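Local coordinates for protein mevalonate kinase (Staphylococcus aureus, PDB 2X7I) that probably phosphorylates mevalonate with ATP to give phosphomevalonate, an early step of the mevalonate route to isoprenoids, at residues V107-A110 and F111-S115; M204-V207 and K208-K212; H237-L240 and K241-V245; I256-E259 and N260-A264; L283-A286 and K287-K291. All coordinates share one frame; numbering follows the deposited sequence.

Interaction 1: residues V107-A110 and F111-S115; sequences VAVA and FVRAS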
loop_
_atom_site.group_PDB
_atom_site.type_symbol
_atom_site.label_atom_id
_atom_site.label_comp_id
_atom_site.label_asym_id
_atom_site.label_seq_id
_atom_site.Cartn_x
_atom_site.Cartn_y
_atom_site.Cartn_z
ATOM N N VAL A 107 1.812 -4.639 -8.192
ATOM C CA VAL A 107 1.754 -5.557 -9.323
ATOM C C VAL A 107 2.553 -4.995 -10.503
ATOM O O VAL A 107 3.344 -5.716 -11.132
ATOM C CB VAL A 107 0.274 -5.856 -9.742
ATOM C CG1 VAL A 107 0.202 -6.570 -11.079
ATOM C CG2 VAL A 107 -0.421 -6.713 -8.676
ATOM N N ALA A 108 2.383 -3.705 -10.775
ATOM C CA ALA A 108 3.036 -3.082 -11.921
ATOM C C ALA A 108 4.553 -3.026 -11.760
ATOM O O ALA A 108 5.277 -3.297 -12.705
ATOM C CB ALA A 108 2.475 -1.703 -12.181
ATOM N N VAL A 109 5.028 -2.665 -10.574
ATOM C CA VAL A 109 6.467 -2.633 -10.294
ATOM C C VAL A 109 7.075 -4.051 -10.359
ATOM O O VAL A 109 8.151 -4.237 -10.932
ATOM C CB VAL A 109 6.755 -1.973 -8.929
ATOM C CG1 VAL A 109 8.233 -2.117 -8.533
ATOM C CG2 VAL A 109 6.352 -0.492 -8.975
ATOM N N ALA A 110 6.373 -5.031 -9.786
ATOM C CA ALA A 110 6.792 -6.423 -9.810
ATOM C C ALA A 110 6.812 -6.971 -11.233
ATOM O O ALA A 110 7.773 -7.634 -11.646
ATOM C CB ALA A 110 5.881 -7.253 -8.947
ATOM N N PHE A 111 5.757 -6.692 -11.989
ATOM C CA PHE A 111 5.667 -7.194 -13.352
ATOM C C PHE A 111 6.763 -6.617 -14.264
ATOM O O PHE A 111 7.334 -7.345 -15.093
ATOM C CB PHE A 111 4.296 -6.933 -13.963
ATOM C CG PHE A 111 4.153 -7.506 -15.326
ATOM C CD1 PHE A 111 3.820 -8.838 -15.493
ATOM C CD2 PHE A 111 4.413 -6.743 -16.441
ATOM C CE1 PHE A 111 3.730 -9.391 -16.762
ATOM C CE2 PHE A 111 4.324 -7.289 -17.705
ATOM C CZ PHE A 111 3.981 -8.610 -17.868
ATOM N N VAL A 112 7.041 -5.322 -14.118
ATOM C CA VAL A 112 8.061 -4.666 -14.935
ATOM C C VAL A 112 9.449 -5.199 -14.596
ATOM O O VAL A 112 10.234 -5.469 -15.488
ATOM C CB VAL A 112 8.053 -3.140 -14.774
ATOM C CG1 VAL A 112 9.312 -2.536 -15.420
ATOM C CG2 VAL A 112 6.790 -2.548 -15.384
ATOM N N ARG A 113 9.740 -5.338 -13.308
ATOM C CA ARG A 113 10.972 -5.958 -12.857
ATOM C C ARG A 113 11.159 -7.367 -13.456
ATOM O O ARG A 113 12.183 -7.654 -14.069
ATOM C CB ARG A 113 11.001 -6.013 -11.329
ATOM C CG ARG A 113 11.375 -4.684 -10.704
ATOM C CD ARG A 113 11.197 -4.663 -9.187
ATOM N NE ARG A 113 11.807 -3.458 -8.623
ATOM C CZ ARG A 113 11.551 -2.949 -7.419
ATOM N NH1 ARG A 113 10.681 -3.525 -6.593
ATOM N NH2 ARG A 113 12.178 -1.849 -7.039
ATOM N N ALA A 114 10.154 -8.225 -13.279
ATOM C CA ALA A 114 10.150 -9.564 -13.851
ATOM C C ALA A 114 10.398 -9.539 -15.357
ATOM O O ALA A 114 11.141 -10.377 -15.885
ATOM C CB ALA A 114 8.820 -10.253 -13.556
ATOM N N SER A 115 9.772 -8.579 -16.036
ATOM C CA SER A 115 9.857 -8.460 -17.494
ATOM C C SER A 115 11.277 -8.186 -17.947
ATOM O O SER A 115 11.774 -8.838 -18.861
ATOM C CB SER A 115 8.953 -7.331 -18.008
ATOM O OG SER A 115 7.601 -7.593 -17.697
#
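V109 and R113, one helical turn apart, run out together from the helix. The CG1 methyl of V109 sits over one face of the R113 guanidinium. It stands 3.3 Å above that plane and is displaced from the centre of the group. Its nearest atom there is NH1, with V109 CG1 and R113 NH1 3.4 Å apart. The valine branch that does this is the one anti to the backbone N (chi1 172°). R113 runs out straight from CG to NE, so its flat end passes along the valine. On the way R113 CG packs against V109 O at 3.3 Å.

Below the side chains the backbone is a regular alpha helix. F111 N bonds to V107 O at 2.7 Å, and A114 N bonds to A110 O at 2.9 Å. Further along, S115 adds a side-chain bond. S115 OG donates a hydrogen bond to F111 O at 2.6 Å, from above the carbonyl plane. S115 N reaches the same oxygen from the opposite face, so two donors grip it.

F111 turns away from this pair toward L73 and V74 of helix 70-80. A110 and A114 rest on strand 29-45. The R113 head is tied by NH1 to E10 O on strand 6-16. A cationic group at the edge of a buried helix thus has a methyl on one face and a carbonyl partner at one nitrogen.

Interaction 2: residues M204-V207 and K208-K212; sequences MSHV and KHIGK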
loop_
_atom_site.group_PDB
_atom_site.type_symbol
_atom_site.label_atom_id
_atom_site.label_comp_id
_atom_site.label_asym_id
_atom_site.label_seq_id
_atom_site.Cartn_x
_atom_site.Cartn_y
_atom_site.Cartn_z
ATOM N N MET A 204 -14.768 18.907 4.431
ATOM C CA MET A 204 -13.778 19.828 3.864
ATOM C C MET A 204 -12.837 20.382 4.919
ATOM O O MET A 204 -11.646 20.560 4.665
ATOM C CB MET A 204 -14.466 21.002 3.150
ATOM C CG MET A 204 -15.102 20.647 1.810
ATOM S SD MET A 204 -13.988 19.770 0.683
ATOM C CE MET A 204 -12.557 20.863 0.694
ATOM N N SER A 205 -13.387 20.671 6.093
ATOM C CA SER A 205 -12.604 21.177 7.212
ATOM C C SER A 205 -11.650 20.109 7.759
ATOM O O SER A 205 -10.559 20.437 8.206
ATOM C CB SER A 205 -13.528 21.694 8.319
ATOM O OG SER A 205 -14.524 20.735 8.632
ATOM N N HIS A 206 -12.057 18.841 7.716
ATOM C CA HIS A 206 -11.171 17.739 8.119
ATOM C C HIS A 206 -9.968 17.606 7.183
ATOM O O HIS A 206 -8.856 17.382 7.642
ATOM C CB HIS A 206 -11.907 16.390 8.192
ATOM C CG HIS A 206 -11.007 15.230 8.516
ATOM N ND1 HIS A 206 -10.285 15.153 9.687
ATOM C CD2 HIS A 206 -10.726 14.095 7.832
ATOM C CE1 HIS A 206 -9.587 14.033 9.706
ATOM N NE2 HIS A 206 -9.838 13.372 8.592
ATOM N N VAL A 207 -10.211 17.749 5.886
ATOM C CA VAL A 207 -9.164 17.673 4.873
ATOM C C VAL A 207 -8.277 18.904 4.952
ATOM O O VAL A 207 -7.076 18.816 4.727
ATOM C CB VAL A 207 -9.742 17.561 3.433
ATOM C CG1 VAL A 207 -8.621 17.275 2.443
ATOM C CG2 VAL A 207 -10.795 16.465 3.356
ATOM N N LYS A 208 -8.878 20.048 5.258
ATOM C CA LYS A 208 -8.124 21.262 5.548
ATOM C C LYS A 208 -7.197 21.019 6.744
ATOM O O LYS A 208 -6.007 21.334 6.684
ATOM C CB LYS A 208 -9.070 22.440 5.807
ATOM C CG LYS A 208 -8.378 23.719 6.283
ATOM C CD LYS A 208 -9.314 24.923 6.231
ATOM C CE LYS A 208 -8.557 26.235 6.505
ATOM N NZ LYS A 208 -9.426 27.461 6.350
ATOM N N HIS A 209 -7.723 20.390 7.792
ATOM C CA HIS A 209 -6.940 20.156 9.013
ATOM C C HIS A 209 -5.843 19.106 8.855
ATOM O O HIS A 209 -4.771 19.256 9.437
ATOM C CB HIS A 209 -7.841 19.786 10.198
ATOM C CG HIS A 209 -8.878 20.815 10.511
ATOM N ND1 HIS A 209 -10.100 20.494 11.058
ATOM C CD2 HIS A 209 -8.894 22.156 10.313
ATOM C CE1 HIS A 209 -10.820 21.594 11.198
ATOM N NE2 HIS A 209 -10.112 22.617 10.753
ATOM N N ILE A 210 -6.076 18.042 8.087
ATOM C CA ILE A 210 -5.021 17.034 7.960
ATOM C C ILE A 210 -3.828 17.641 7.194
ATOM O O ILE A 210 -2.689 17.236 7.383
ATOM C CB ILE A 210 -5.505 15.665 7.364
ATOM C CG1 ILE A 210 -5.637 15.714 5.853
ATOM C CG2 ILE A 210 -6.797 15.179 8.011
ATOM C CD1 ILE A 210 -4.379 15.305 5.164
ATOM N N GLY A 211 -4.105 18.638 6.356
ATOM C CA GLY A 211 -3.069 19.430 5.717
ATOM C C GLY A 211 -2.013 19.912 6.689
ATOM O O GLY A 211 -0.826 19.636 6.490
ATOM N N LYS A 212 -2.424 20.622 7.743
ATOM C CA LYS A 212 -1.467 21.028 8.786
ATOM C C LYS A 212 -0.853 19.833 9.527
ATOM O O LYS A 212 0.314 19.876 9.885
ATOM C CB LYS A 212 -2.045 22.067 9.783
ATOM C CG LYS A 212 -3.455 21.819 10.322
ATOM C CD LYS A 212 -3.903 22.961 11.252
ATOM C CE LYS A 212 -5.399 23.262 11.138
ATOM N NZ LYS A 212 -5.751 24.035 9.899
#
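I210 meets H206 one turn back on helix 203-222, and its branches can be followed outward. I210 CB lies 3.8 Å from H206 O. From there the two branches part. I210 CG1 takes the place between the backbone N and the carbonyl carbon (chi1 80°), which brings it to 3.6 Å from V207 O. CG2 goes the other way, anti to the carbonyl carbon, and lies over one face of the H206 imidazole. This is a CH-pi contact. I210 CG2 is 3.7 Å from the centroid of the H206 ring, 22° off the ring normal. Within the ring it comes nearest to CE1, with I210 CG2 and H206 CE1 3.5 Å apart. The methyl therefore sits toward the rim on the CE1 and NE2 side. Seen as whole side chains, the two cross at a slant.

The backbone under them is helical. I210 N bonds to H206 O at 2.9 Å, and K208 N bonds to M204 O at 2.9 Å. The next bond, G211 N to V207 O, is weak at 3.4 Å. S205 OG turns back to Q202 O, just before this segment.

The H206 ring has a polar partner as well as the methyl. Its ND1 is hydrogen-bonded to D239 OD1 on helix 226-243, which should help fix the ring's rotation. H209 ND1 makes a weak bond to the other oxygen of D239. L240 and L243 of helix 226-243 also pack on H206. The G211 carbonyl accepts from Q160 at strand 157-160. Helix 203-222 thus lies alongside helix 226-243, with the two histidines facing it.

Interaction 3: residues H237-L240 and K241-V245; sequences HADL and KALTV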
loop_
_atom_site.group_PDB
_atom_site.type_symbol
_atom_site.label_atom_id
_atom_site.label_comp_id
_atom_site.label_asym_id
_atom_site.label_seq_id
_atom_site.Cartn_x
_atom_site.Cartn_y
_atom_site.Cartn_z
ATOM N N HIS A 237 -7.471 11.397 14.151
ATOM C CA HIS A 237 -8.662 10.597 14.413
ATOM C C HIS A 237 -9.766 11.373 15.120
ATOM O O HIS A 237 -10.927 11.306 14.716
ATOM C CB HIS A 237 -8.325 9.355 15.228
ATOM C CG HIS A 237 -9.461 8.389 15.308
ATOM N ND1 HIS A 237 -10.015 7.807 14.187
ATOM C CD2 HIS A 237 -10.183 7.944 16.363
ATOM C CE1 HIS A 237 -11.010 7.019 14.555
ATOM N NE2 HIS A 237 -11.133 7.084 15.869
ATOM N N ALA A 238 -9.385 12.084 16.183
ATOM C CA ALA A 238 -10.287 12.945 16.930
ATOM C C ALA A 238 -10.903 14.003 16.019
ATOM O O ALA A 238 -12.110 14.253 16.085
ATOM C CB ALA A 238 -9.548 13.606 18.104
ATOM N N ASP A 239 -10.076 14.608 15.169
ATOM C CA ASP A 239 -10.552 15.586 14.191
ATOM C C ASP A 239 -11.611 14.977 13.273
ATOM O O ASP A 239 -12.663 15.587 13.065
ATOM C CB ASP A 239 -9.404 16.146 13.342
ATOM C CG ASP A 239 -9.840 17.314 12.468
ATOM O OD1 ASP A 239 -10.181 17.080 11.291
ATOM O OD2 ASP A 239 -9.875 18.467 12.963
ATOM N N LEU A 240 -11.339 13.785 12.740
ATOM C CA LEU A 240 -12.302 13.081 11.882
ATOM C C LEU A 240 -13.622 12.845 12.611
ATOM O O LEU A 240 -14.697 13.118 12.071
ATOM C CB LEU A 240 -11.745 11.730 11.400
ATOM C CG LEU A 240 -12.699 10.870 10.552
ATOM C CD1 LEU A 240 -12.872 11.459 9.156
ATOM C CD2 LEU A 240 -12.216 9.432 10.476
ATOM N N LYS A 241 -13.523 12.336 13.836
ATOM C CA LYS A 241 -14.693 11.969 14.633
ATOM C C LYS A 241 -15.493 13.192 15.069
ATOM O O LYS A 241 -16.718 13.154 15.122
ATOM C CB LYS A 241 -14.273 11.196 15.879
ATOM C CG LYS A 241 -13.680 9.827 15.630
ATOM C CD LYS A 241 -14.133 8.824 16.704
ATOM C CE LYS A 241 -13.879 9.307 18.139
ATOM N NZ LYS A 241 -15.047 8.997 19.029
ATOM N N ALA A 242 -14.783 14.267 15.395
ATOM C CA ALA A 242 -15.404 15.533 15.741
ATOM C C ALA A 242 -16.267 16.064 14.595
ATOM O O ALA A 242 -17.336 16.623 14.829
ATOM C CB ALA A 242 -14.328 16.556 16.107
ATOM N N LEU A 243 -15.802 15.867 13.361
ATOM C CA LEU A 243 -16.392 16.525 12.190
ATOM C C LEU A 243 -17.246 15.622 11.309
ATOM O O LEU A 243 -17.832 16.100 10.347
ATOM C CB LEU A 243 -15.286 17.155 11.332
ATOM C CG LEU A 243 -14.572 18.347 11.969
ATOM C CD1 LEU A 243 -13.404 18.769 11.099
ATOM C CD2 LEU A 243 -15.554 19.507 12.206
ATOM N N THR A 244 -17.321 14.330 11.611
ATOM C CA THR A 244 -18.109 13.419 10.778
ATOM C C THR A 244 -18.875 12.384 11.594
ATOM O O THR A 244 -18.530 12.087 12.746
ATOM C CB THR A 244 -17.227 12.669 9.762
ATOM O OG1 THR A 244 -16.347 11.787 10.460
ATOM C CG2 THR A 244 -16.407 13.637 8.916
ATOM N N VAL A 245 -19.910 11.837 10.961
ATOM C CA VAL A 245 -20.704 10.757 11.529
ATOM C C VAL A 245 -19.840 9.503 11.557
ATOM O O VAL A 245 -19.396 9.024 10.510
ATOM C CB VAL A 245 -21.981 10.482 10.700
ATOM C CG1 VAL A 245 -22.842 9.429 11.390
ATOM C CG2 VAL A 245 -22.779 11.772 10.482
#
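K241 lays the aliphatic start of its side chain over one face of the H237 imidazole. K241 CG is 4.0 Å from the centroid of the H237 ring, 20° off the normal, a CH-pi contact. K241 CD comes closer to a single ring atom, H237 NE2, at 3.6 Å. The lysine chain bends beyond CG, and the H237 ring is brought beneath it with CG anti to the backbone N (chi1 -170°). Two residues further along, the L243 CD1 methyl touches D239 OD1 at 3.6 Å.

The helix ends here. L240 O takes the T244 hydroxyl, with T244 OG1 2.7 Å from L240 O and above the carbonyl plane. L240 O also receives a weak bond from L243 N. T244 is the first residue to leave helical angles, and its side chain turns back on the last turn. T244 OG1 also touches L240 CD1, at 3.7 Å.

Outside partners position these groups. H237 NE2 is hydrogen-bonded to E251 of helix 248-259. The C-terminal end of helix 226-243 therefore lies between two helices: the face with D239 and L243 lies against helix 203-222, and H237 and K241 meet helix 248-259.

Interaction 4: residues I256-E259 and N260-A264; sequences IGKE and NGAIA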
loop_
_atom_site.group_PDB
_atom_site.type_symbol
_atom_site.label_atom_id
_atom_site.label_comp_id
_atom_site.label_asym_id
_atom_site.label_seq_id
_atom_site.Cartn_x
_atom_site.Cartn_y
_atom_site.Cartn_z
ATOM N N ILE A 256 -10.489 -1.856 21.023
ATOM C CA ILE A 256 -9.866 -3.144 21.354
ATOM C C ILE A 256 -8.346 -3.132 21.133
ATOM O O ILE A 256 -7.599 -3.709 21.924
ATOM C CB ILE A 256 -10.525 -4.308 20.565
ATOM C CG1 ILE A 256 -11.881 -4.652 21.188
ATOM C CG2 ILE A 256 -9.632 -5.546 20.552
ATOM C CD1 ILE A 256 -12.666 -5.681 20.426
ATOM N N GLY A 257 -7.894 -2.474 20.068
ATOM C CA GLY A 257 -6.462 -2.313 19.814
ATOM C C GLY A 257 -5.750 -1.520 20.905
ATOM O O GLY A 257 -4.643 -1.868 21.310
ATOM N N LYS A 258 -6.389 -0.457 21.382
ATOM C CA LYS A 258 -5.817 0.390 22.431
ATOM C C LYS A 258 -5.844 -0.291 23.802
ATOM O O LYS A 258 -4.842 -0.280 24.518
ATOM C CB LYS A 258 -6.543 1.736 22.495
ATOM C CG LYS A 258 -6.258 2.615 21.302
ATOM C CD LYS A 258 -6.881 3.992 21.447
ATOM C CE LYS A 258 -6.648 4.827 20.211
ATOM N NZ LYS A 258 -7.549 6.003 20.157
ATOM N N GLU A 259 -6.988 -0.884 24.155
ATOM C CA GLU A 259 -7.097 -1.716 25.364
ATOM C C GLU A 259 -5.960 -2.731 25.457
ATOM O O GLU A 259 -5.582 -3.139 26.551
ATOM C CB GLU A 259 -8.433 -2.470 25.399
ATOM C CG GLU A 259 -9.628 -1.657 25.901
ATOM C CD GLU A 259 -10.915 -2.477 25.974
ATOM O OE1 GLU A 259 -11.872 -2.020 26.639
ATOM O OE2 GLU A 259 -10.977 -3.579 25.376
ATOM N N ASN A 260 -5.432 -3.136 24.301
ATOM C CA ASN A 260 -4.347 -4.113 24.223
ATOM C C ASN A 260 -2.963 -3.517 23.883
ATOM O O ASN A 260 -2.069 -4.225 23.410
ATOM C CB ASN A 260 -4.740 -5.220 23.240
ATOM C CG ASN A 260 -5.844 -6.120 23.788
ATOM O OD1 ASN A 260 -5.580 -7.244 24.205
ATOM N ND2 ASN A 260 -7.073 -5.620 23.810
ATOM N N GLY A 261 -2.789 -2.220 24.145
ATOM C CA GLY A 261 -1.464 -1.596 24.104
ATOM C C GLY A 261 -1.142 -0.651 22.954
ATOM O O GLY A 261 -0.041 -0.105 22.917
ATOM N N ALA A 262 -2.072 -0.457 22.019
ATOM C CA ALA A 262 -1.880 0.518 20.945
ATOM C C ALA A 262 -1.935 1.923 21.541
ATOM O O ALA A 262 -2.912 2.268 22.193
ATOM C CB ALA A 262 -2.946 0.361 19.857
ATOM N N ILE A 263 -0.884 2.714 21.315
ATOM C CA ILE A 263 -0.788 4.069 21.866
ATOM C C ILE A 263 -1.426 5.106 20.970
ATOM O O ILE A 263 -1.561 6.260 21.363
ATOM C CB ILE A 263 0.687 4.497 22.158
ATOM C CG1 ILE A 263 1.523 4.609 20.872
ATOM C CG2 ILE A 263 1.339 3.528 23.134
ATOM C CD1 ILE A 263 2.932 5.109 21.120
ATOM N N ALA A 264 -1.808 4.697 19.765
ATOM C CA ALA A 264 -2.432 5.602 18.804
ATOM C C ALA A 264 -3.183 4.817 17.732
ATOM O O ALA A 264 -2.906 3.640 17.510
ATOM C CB ALA A 264 -1.377 6.513 18.163
#
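The flat amide of N260 turns back over the C-terminal part of the helix that starts at 248, its ND2 end on I256 O. The backbone around it forms a Schellman motif. N260 ND2 and I256 O are 2.7 Å apart. The donor lies in the carbonyl plane of I256, while that oxygen is tilted 24° out of the amide plane of N260. Beside the amide, I256 CG2 stands 4.1 Å from N260 ND2, and the two side chains point the same way. N260 CG is anti to its own carbonyl carbon (chi1 -71°), and this swings the amide back along the helix.

The C-prime residue of the motif is G261. It takes a positive phi (108°), a conformation that glycine adopts readily. A262 N reaches back to G257 O at 3.0 Å. G261 N bonds to K258 O at 2.8 Å and approaches from above that carbonyl plane. The bonds from N260 N to I256 O and G257 O are weak. The closing carbonyls of the helix thus find donors in the turn and in the N260 side chain.

The chain then runs into strand 264-267. I263 and A264 pair with L279 of strand 276-280, and the I263 carbonyl accepts from N234 of helix 226-243. A262 packs on I289 of helix 283-295 and on L278 of strand 276-280.

A262 CB points toward the helix end and touches G257 O at 3.2 Å. K258 CA makes a CA-H...O contact with A262 O at 3.5 Å.

Interaction 5: residues L283-A286 and K287-K291; sequences LPTA and KNIVK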
loop_
_atom_site.group_PDB
_atom_site.type_symbol
_atom_site.label_atom_id
_atom_site.label_comp_id
_atom_site.label_asym_id
_atom_site.label_seq_id
_atom_site.Cartn_x
_atom_site.Cartn_y
_atom_site.Cartn_z
ATOM N N LEU A 283 7.460 -5.123 19.555
ATOM C CA LEU A 283 6.899 -6.219 18.760
ATOM C C LEU A 283 5.908 -7.075 19.548
ATOM O O LEU A 283 4.835 -7.393 19.023
ATOM C CB LEU A 283 7.999 -7.095 18.136
ATOM C CG LEU A 283 7.525 -8.179 17.159
ATOM C CD1 LEU A 283 6.724 -7.560 16.009
ATOM C CD2 LEU A 283 8.711 -8.999 16.631
ATOM N N PRO A 284 6.241 -7.438 20.802
ATOM C CA PRO A 284 5.281 -8.200 21.601
ATOM C C PRO A 284 3.899 -7.544 21.740
ATOM O O PRO A 284 2.886 -8.251 21.689
ATOM C CB PRO A 284 5.971 -8.303 22.972
ATOM C CG PRO A 284 7.423 -8.277 22.655
ATOM C CD PRO A 284 7.551 -7.339 21.475
ATOM N N THR A 285 3.861 -6.221 21.919
ATOM C CA THR A 285 2.597 -5.500 22.064
ATOM C C THR A 285 1.845 -5.490 20.726
ATOM O O THR A 285 0.614 -5.589 20.699
ATOM C CB THR A 285 2.801 -4.038 22.566
ATOM O OG1 THR A 285 3.417 -4.036 23.856
ATOM C CG2 THR A 285 1.480 -3.306 22.678
ATOM N N ALA A 286 2.584 -5.378 19.624
ATOM C CA ALA A 286 1.987 -5.453 18.292
ATOM C C ALA A 286 1.394 -6.834 18.038
ATOM O O ALA A 286 0.341 -6.942 17.416
ATOM C CB ALA A 286 3.010 -5.099 17.213
ATOM N N LYS A 287 2.053 -7.886 18.523
ATOM C CA LYS A 287 1.509 -9.249 18.392
ATOM C C LYS A 287 0.256 -9.440 19.252
ATOM O O LYS A 287 -0.664 -10.163 18.866
ATOM C CB LYS A 287 2.561 -10.306 18.742
ATOM C CG LYS A 287 3.695 -10.425 17.721
ATOM C CD LYS A 287 4.740 -11.445 18.158
ATOM C CE LYS A 287 5.796 -11.671 17.081
ATOM N NZ LYS A 287 6.928 -12.515 17.574
ATOM N N ASN A 288 0.218 -8.783 20.407
ATOM C CA ASN A 288 -0.956 -8.828 21.279
ATOM C C ASN A 288 -2.143 -8.088 20.665
ATOM O O ASN A 288 -3.281 -8.543 20.763
ATOM C CB ASN A 288 -0.631 -8.232 22.654
ATOM C CG ASN A 288 0.393 -9.046 23.419
ATOM O OD1 ASN A 288 0.790 -10.134 22.994
ATOM N ND2 ASN A 288 0.836 -8.515 24.552
ATOM N N ILE A 289 -1.871 -6.947 20.040
ATOM C CA ILE A 289 -2.903 -6.183 19.343
ATOM C C ILE A 289 -3.495 -7.012 18.212
ATOM O O ILE A 289 -4.711 -7.070 18.061
ATOM C CB ILE A 289 -2.352 -4.853 18.775
ATOM C CG1 ILE A 289 -2.099 -3.854 19.907
ATOM C CG2 ILE A 289 -3.319 -4.249 17.757
ATOM C CD1 ILE A 289 -1.176 -2.716 19.517
ATOM N N VAL A 290 -2.627 -7.657 17.435
ATOM C CA VAL A 290 -3.056 -8.472 16.303
ATOM C C VAL A 290 -4.037 -9.535 16.766
ATOM O O VAL A 290 -5.142 -9.620 16.246
ATOM C CB VAL A 290 -1.853 -9.136 15.576
ATOM C CG1 VAL A 290 -2.307 -10.309 14.714
ATOM C CG2 VAL A 290 -1.116 -8.102 14.730
ATOM N N LYS A 291 -3.650 -10.326 17.763
ATOM C CA LYS A 291 -4.505 -11.406 18.218
ATOM C C LYS A 291 -5.850 -10.896 18.740
ATOM O O LYS A 291 -6.893 -11.444 18.382
ATOM C CB LYS A 291 -3.804 -12.266 19.270
ATOM C CG LYS A 291 -2.615 -13.105 18.748
ATOM C CD LYS A 291 -2.942 -13.961 17.496
ATOM C CE LYS A 291 -2.453 -15.420 17.617
ATOM N NZ LYS A 291 -1.200 -15.622 18.418
#
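L283 O takes the amide of K287, with K287 N and L283 O 2.9 Å apart. This bond opens the first turn of helix 283-295. Two residues on, T285 O takes I289 N at 2.9 Å.

The side chains follow the same spacing. K287 stretches out beyond CG and lies across L283. K287 CE is 3.9 Å from L283 CG, so it is the aliphatic part of the lysine that does the touching. L283 has CG anti to the backbone N (chi1 -174°), which carries its branch toward the lysine. T285 CG2 and I289 CD1 meet more loosely, at 4.2 Å. T285 turns its hydroxyl the other way, back to D282 OD1 just before the helix. V290 CG2 rests on A286 O at 3.3 Å.

I289 packs on L278 and A280 of strand 276-280. A286 and V290 face V177 of strand 175-180, and L283 and K287 reach I303 of strand 300-305. One side of the helix, with L283, A286, I289 and V290, therefore lies on the sheet; the exposed K287 and N288 probably keep their polar ends in solvent.

In the fold
From the N terminus, interaction 1 comes first, within helix 103-119 beside strand 29-45. The other four follow in series on the far side of the chain's centre, and none nests in or crosses another. Each is local; interactions 1, 2 and 5 lie within one helix, 3 runs off the end of one, and 4 joins a helix to the loop after it. Interactions 2 and 3 touch through the histidines of the one and D239 of the other, and so join helices 203-222 and 226-243. Interactions 4 and 5 touch through I289 and T285, bringing the turn after helix 248-259 onto helix 283-295. Interactions 3 and 4 come within about 5 Å at their nearest atoms without touching.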